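Local coordinates for protein polyketide synthase PksR (Bacillus subtilis, PDB 4U3V) that takes part in intermediate steps of the synthesis of the antibiotic polyketide bacillaene, this chain being its double-hotdog enoyl-isomerase domain, at residues R51-A56 against S85-K90; T94-A99 against M113-S118. All blocks are in the same frame, centred on the assembly; numbering follows the deposited sequence.

Interaction 1. Residues R51-A56 against S85-K90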
loop_
_atom_site.group_PDB
_atom_site.type_symbol
_atom_site.label_atom_id
_atom_site.label_comp_id
_atom_site.label_asym_id
_atom_site.label_seq_id
_atom_site.Cartn_x
_atom_site.Cartn_y
_atom_site.Cartn_z
ATOM N N ARG A 51 4.214 -15.746 9.070
ATOM C CA ARG A 51 4.244 -14.268 9.127
ATOM C C ARG A 51 4.910 -13.691 7.883
ATOM O O ARG A 51 6.090 -13.927 7.651
ATOM C CB ARG A 51 4.921 -13.841 10.406
ATOM C CG ARG A 51 4.169 -14.402 11.610
ATOM C CD ARG A 51 4.380 -13.614 12.873
ATOM N NE ARG A 51 3.920 -14.384 14.038
ATOM C CZ ARG A 51 4.203 -14.090 15.307
ATOM N NH1 ARG A 51 4.969 -13.043 15.615
ATOM N NH2 ARG A 51 3.715 -14.846 16.287
ATOM N N VAL A 52 4.112 -13.103 6.992
ATOM C CA VAL A 52 4.595 -12.652 5.693
ATOM C C VAL A 52 4.569 -11.126 5.696
ATOM O O VAL A 52 3.564 -10.534 6.085
ATOM C CB VAL A 52 3.647 -13.141 4.581
ATOM C CG1 VAL A 52 3.991 -12.504 3.237
ATOM C CG2 VAL A 52 3.632 -14.672 4.511
ATOM N N LEU A 53 5.696 -10.475 5.396
ATOM C CA LEU A 53 5.704 -9.006 5.482
ATOM C C LEU A 53 4.657 -8.450 4.512
ATOM O O LEU A 53 4.587 -8.878 3.347
ATOM C CB LEU A 53 7.105 -8.480 5.117
ATOM C CG LEU A 53 7.373 -7.003 5.414
ATOM C CD1 LEU A 53 7.333 -6.772 6.918
ATOM C CD2 LEU A 53 8.754 -6.660 4.868
ATOM N N VAL A 54 3.836 -7.489 4.972
ATOM C CA VAL A 54 2.765 -7.023 4.107
ATOM C C VAL A 54 3.351 -6.339 2.865
ATOM O O VAL A 54 4.337 -5.589 2.958
ATOM C CB VAL A 54 1.781 -6.077 4.824
ATOM C CG1 VAL A 54 0.945 -6.834 5.844
ATOM C CG2 VAL A 54 2.525 -4.908 5.453
ATOM N N GLY A 55 2.744 -6.592 1.709
ATOM C CA GLY A 55 3.217 -5.985 0.447
ATOM C C GLY A 55 3.189 -4.451 0.431
ATOM O O GLY A 55 3.991 -3.809 -0.253
ATOM N N ALA A 56 2.304 -3.879 1.246
ATOM C CA ALA A 56 2.250 -2.424 1.458
ATOM C C ALA A 56 3.588 -1.774 1.866
ATOM O O ALA A 56 3.790 -0.569 1.667
ATOM C CB ALA A 56 1.136 -2.113 2.479
ATOM N N SER A 85 8.752 -11.328 -4.602
ATOM C CA SER A 85 8.866 -12.490 -3.737
ATOM C C SER A 85 8.324 -12.111 -2.359
ATOM O O SER A 85 8.674 -11.058 -1.829
ATOM C CB SER A 85 10.341 -12.887 -3.627
ATOM O OG SER A 85 10.562 -13.699 -2.488
ATOM N N PRO A 86 7.434 -12.941 -1.794
ATOM C CA PRO A 86 6.995 -12.622 -0.436
ATOM C C PRO A 86 8.137 -12.834 0.546
ATOM O O PRO A 86 9.008 -13.689 0.320
ATOM C CB PRO A 86 5.880 -13.630 -0.168
ATOM C CG PRO A 86 6.094 -14.737 -1.166
ATOM C CD PRO A 86 6.776 -14.140 -2.354
ATOM N N ILE A 87 8.142 -12.060 1.621
ATOM C CA ILE A 87 9.129 -12.239 2.663
ATOM C C ILE A 87 8.497 -12.883 3.869
ATOM O O ILE A 87 7.666 -12.275 4.537
ATOM C CB ILE A 87 9.735 -10.908 3.080
ATOM C CG1 ILE A 87 10.398 -10.230 1.877
ATOM C CG2 ILE A 87 10.702 -11.096 4.234
ATOM C CD1 ILE A 87 10.999 -8.890 2.241
ATOM N N VAL A 88 8.958 -14.091 4.203
ATOM C CA VAL A 88 8.466 -14.787 5.407
ATOM C C VAL A 88 9.442 -14.585 6.556
ATOM O O VAL A 88 10.652 -14.741 6.388
ATOM C CB VAL A 88 8.383 -16.307 5.190
ATOM C CG1 VAL A 88 7.972 -16.992 6.490
ATOM C CG2 VAL A 88 7.450 -16.653 4.048
ATOM N N ILE A 89 8.930 -14.254 7.727
ATOM C CA ILE A 89 9.776 -14.025 8.864
ATOM C C ILE A 89 9.520 -15.145 9.855
ATOM O O ILE A 89 8.365 -15.402 10.211
ATOM C CB ILE A 89 9.410 -12.702 9.523
ATOM C CG1 ILE A 89 9.463 -11.593 8.442
ATOM C CG2 ILE A 89 10.342 -12.369 10.668
ATOM C CD1 ILE A 89 9.547 -10.207 9.012
ATOM N N LYS A 90 10.574 -15.894 10.172
ATOM C CA LYS A 90 10.414 -17.022 11.095
ATOM C C LYS A 90 10.764 -16.619 12.502
ATOM O O LYS A 90 11.385 -15.598 12.734
ATOM C CB LYS A 90 11.269 -18.215 10.663
ATOM C CG LYS A 90 10.927 -18.737 9.286
ATOM C CD LYS A 90 11.878 -19.823 8.837
ATOM C CE LYS A 90 11.390 -20.433 7.536
ATOM N NZ LYS A 90 9.903 -20.566 7.485
HETATM O O HOH W 1 6.538 -17.217 9.970
HETATM O O HOH W 2 6.241 -9.837 1.548
#

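Interaction 2. Residues T94-A99 against M113-S118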
loop_
_atom_site.group_PDB
_atom_site.type_symbol
_atom_site.label_atom_id
_atom_site.label_comp_id
_atom_site.label_asym_id
_atom_site.label_seq_id
_atom_site.Cartn_x
_atom_site.Cartn_y
_atom_site.Cartn_z
ATOM N N THR A 94 15.241 -11.532 12.247
ATOM C CA THR A 94 15.083 -10.122 11.924
ATOM C C THR A 94 15.535 -9.961 10.496
ATOM O O THR A 94 16.640 -10.376 10.156
ATOM C CB THR A 94 15.933 -9.216 12.858
ATOM O OG1 THR A 94 15.456 -9.319 14.209
ATOM C CG2 THR A 94 15.802 -7.735 12.424
ATOM N N ILE A 95 14.644 -9.459 9.626
ATOM C CA ILE A 95 14.964 -9.268 8.216
ATOM C C ILE A 95 15.284 -7.811 7.904
ATOM O O ILE A 95 14.489 -6.936 8.216
ATOM C CB ILE A 95 13.766 -9.628 7.319
ATOM C CG1 ILE A 95 13.280 -11.055 7.602
ATOM C CG2 ILE A 95 14.113 -9.386 5.850
ATOM C CD1 ILE A 95 14.388 -12.052 7.822
ATOM N N GLU A 96 16.395 -7.583 7.195
ATOM C CA GLU A 96 16.798 -6.240 6.789
ATOM C C GLU A 96 16.269 -6.029 5.381
ATOM O O GLU A 96 16.379 -6.920 4.540
ATOM C CB GLU A 96 18.335 -6.151 6.728
ATOM C CG GLU A 96 19.106 -6.402 8.013
ATOM C CD GLU A 96 20.619 -6.464 7.744
ATOM O OE1 GLU A 96 21.224 -5.411 7.461
ATOM O OE2 GLU A 96 21.170 -7.581 7.687
ATOM N N LEU A 97 15.725 -4.838 5.120
ATOM C CA LEU A 97 15.387 -4.391 3.795
ATOM C C LEU A 97 16.153 -3.121 3.426
ATOM O O LEU A 97 16.382 -2.278 4.260
ATOM C CB LEU A 97 13.896 -4.074 3.699
ATOM C CG LEU A 97 12.988 -5.282 3.500
ATOM C CD1 LEU A 97 12.873 -6.011 4.822
ATOM C CD2 LEU A 97 11.636 -4.808 2.979
ATOM N N GLN A 98 16.549 -3.003 2.160
ATOM C CA GLN A 98 17.193 -1.783 1.679
ATOM C C GLN A 98 16.524 -1.434 0.361
ATOM O O GLN A 98 16.132 -2.333 -0.401
ATOM C CB GLN A 98 18.704 -2.017 1.442
ATOM C CG GLN A 98 19.509 -2.049 2.740
ATOM C CD GLN A 98 21.021 -2.163 2.544
ATOM O OE1 GLN A 98 21.516 -2.265 1.424
ATOM N NE2 GLN A 98 21.743 -2.255 3.652
ATOM N N ALA A 99 16.511 -0.151 0.021
ATOM C CA ALA A 99 15.883 0.298 -1.233
ATOM C C ALA A 99 16.968 1.007 -1.991
ATOM O O ALA A 99 17.420 2.045 -1.540
ATOM C CB ALA A 99 14.743 1.260 -0.960
ATOM N N MET A 113 15.485 -4.796 -1.715
ATOM C CA MET A 113 16.113 -6.092 -1.463
ATOM C C MET A 113 15.943 -6.430 -0.000
ATOM O O MET A 113 15.849 -5.542 0.854
ATOM C CB MET A 113 17.630 -6.019 -1.754
ATOM C CG MET A 113 17.991 -5.289 -3.042
ATOM S SD MET A 113 17.675 -6.396 -4.425
ATOM C CE MET A 113 18.945 -7.659 -4.236
ATOM N N TYR A 114 15.930 -7.725 0.300
ATOM C CA TYR A 114 15.953 -8.160 1.671
ATOM C C TYR A 114 17.041 -9.186 1.876
ATOM O O TYR A 114 17.481 -9.834 0.925
ATOM C CB TYR A 114 14.600 -8.754 2.083
ATOM C CG TYR A 114 14.318 -10.136 1.515
ATOM C CD1 TYR A 114 14.412 -11.264 2.308
ATOM C CD2 TYR A 114 13.957 -10.278 0.189
ATOM C CE1 TYR A 114 14.126 -12.514 1.787
ATOM C CE2 TYR A 114 13.679 -11.520 -0.350
ATOM C CZ TYR A 114 13.769 -12.623 0.459
ATOM O OH TYR A 114 13.473 -13.842 -0.067
ATOM N N ARG A 115 17.493 -9.287 3.109
ATOM C CA ARG A 115 18.628 -10.160 3.387
ATOM C C ARG A 115 18.086 -11.439 3.958
ATOM O O ARG A 115 17.557 -11.464 5.075
ATOM C CB ARG A 115 19.628 -9.477 4.312
ATOM C CG ARG A 115 20.926 -10.246 4.500
ATOM C CD ARG A 115 21.922 -9.369 5.253
ATOM N NE ARG A 115 23.027 -8.960 4.395
ATOM C CZ ARG A 115 23.807 -7.897 4.596
ATOM N NH1 ARG A 115 23.556 -7.030 5.577
ATOM N NH2 ARG A 115 24.786 -7.642 3.740
ATOM N N GLU A 116 18.153 -12.481 3.127
ATOM C CA GLU A 116 17.626 -13.812 3.435
ATOM C C GLU A 116 18.443 -14.399 4.562
ATOM O O GLU A 116 19.637 -14.616 4.397
ATOM C CB GLU A 116 17.803 -14.664 2.183
ATOM C CG GLU A 116 17.024 -15.958 2.119
ATOM C CD GLU A 116 17.249 -16.652 0.791
ATOM O OE1 GLU A 116 18.422 -16.743 0.363
ATOM O OE2 GLU A 116 16.258 -17.048 0.143
ATOM N N PRO A 117 17.836 -14.571 5.751
ATOM C CA PRO A 117 18.661 -14.985 6.898
ATOM C C PRO A 117 19.330 -16.358 6.716
ATOM O O PRO A 117 20.441 -16.556 7.217
ATOM C CB PRO A 117 17.672 -14.995 8.074
ATOM C CG PRO A 117 16.523 -14.156 7.626
ATOM C CD PRO A 117 16.434 -14.322 6.132
ATOM N N SER A 118 18.709 -17.239 5.920
ATOM C CA SER A 118 19.317 -18.519 5.469
ATOM C C SER A 118 20.759 -18.356 4.992
ATOM O O SER A 118 21.660 -19.078 5.420
ATOM C CB SER A 118 18.509 -19.152 4.320
ATOM O OG SER A 118 17.139 -18.793 4.357
#

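Interaction 1. Residues R51-A56 against S85-K90
A small antiparallel sheet beside the main strands of the N-terminal hotdog is closed at one edge by this contact, where Val-52 pairs with Val-88 as a non-hydrogen-bonded pair. Two nearly straight backbone bonds flank that pair: Ile-89 N donates to Arg-51 O at 2.9 Å, and Leu-53 N reaches Ile-87 O at 2.8 Å. Each carbonyl also receives a CA-H contact, Val-52 CA lying 3.3 Å from Ile-87 O.

Beyond these direct bonds the chains draw apart, and water continues the ladder at both ends. One molecule accepts from Arg-51 N and donates to Ile-89 O. The other accepts from Ile-87 N and donates to Leu-53 O at 2.6 Å, so backbone polar groups too far apart to meet are still satisfied.

Leu-53 and Ile-87 carry the buried apolar part, lying alongside each other and pointing the same way. Leu-53 CB lies 4.1 Å from Ile-87 CB, and the branches meet again where Leu-53 CD2 touches Ile-87 CD1. With CG1 of Ile-87 anti to its carbonyl carbon (chi1 -59°) and the chain extended to CD1, this methyl is placed beside Leu-53 CD2. On the face of the two valines the packing is lighter: Val-52 CG1 rests 4.1 Å from Pro-86 CB, and Val-52 CG2 faces Val-88 CG2 at 4.3 Å.

Arg-51 leads its extended chain away from the strand pair to Tyr-37, whose carbonyl takes a hydrogen bond from NH1 and whose ring forms a cation-pi contact. Ile-89 packs on Val-42 of helix 40-43, Val-52 touches Phe-47 of strand 45-47, and Leu-53, Ile-87 and Ile-89 lean on strand 94-102.

Interaction 2. Residues T94-A99 against M113-S118
Leu-97 and Tyr-114 form a non-hydrogen-bonded pair in the beta hairpin of strands 94-102 and 108-116, part of the N-terminal hotdog. Next to them, Gln-98 and Met-113 exchange two backbone bonds, each 2.9 Å, with Gln-98 N giving to Met-113 O and Met-113 N to Gln-98 O. On the other side of the pair, Arg-115 N donates to Glu-96 O at 3.0 Å.

The buried face is apolar. Ile-95 CG2 comes up to the edge of the Tyr-114 ring, 3.9 Å from its CB and about as far from CD1, while Leu-97 CG lies across from the same CB at 4.1 Å. Tyr-114 CG sits between its backbone N and carbonyl carbon (chi1 74°), which swings the ring away from Leu-97 and sets its CD1 edge beside Ile-95 CG2.

On the partly exposed face the contact is polar and held by longer bonds. Glu-96 and Arg-115 run alongside each other in a salt bridge, NH1 pointing straight at OE2 over 3.2 Å; a second bond from NH1 to OE1 is weak. OE2 lies in the guanidinium plane and is met on its syn side. Both bonds come from the one nitrogen, and the carboxylate and guanidinium planes are turned 50° apart, so this is not the coplanar two-nitrogen bridge.

Strand 31-36 bonds to the other edge of strand 94-102, and strand 121-132 flanks strand 108-116, its Trp-122 touching Arg-115. Over the apolar face, Leu-97 packs on Tyr-58 and Leu-61 of helix 56-69, the sheet wrapped against a helix that defines the hotdog fold.

Both segments of interaction 1 precede those of interaction 2 in the sequence, and strand 88-89 leads directly into strand 94-102. Their centres are 11 Å apart, within the N-terminal hotdog. They belong to different sheets, the small one with strand 50-52 and the main hotdog strands, and meet through apolar side chains: Ile-87 CD1 is 3.6 Å from Tyr-114 CB, Leu-53 CD2 is 3.9 Å from Leu-97 CD2, and Ile-89 packs on Ile-95. Interaction 1 thus packs against the buried face of interaction 2, joining the small sheet to the hairpin through apolar side chains.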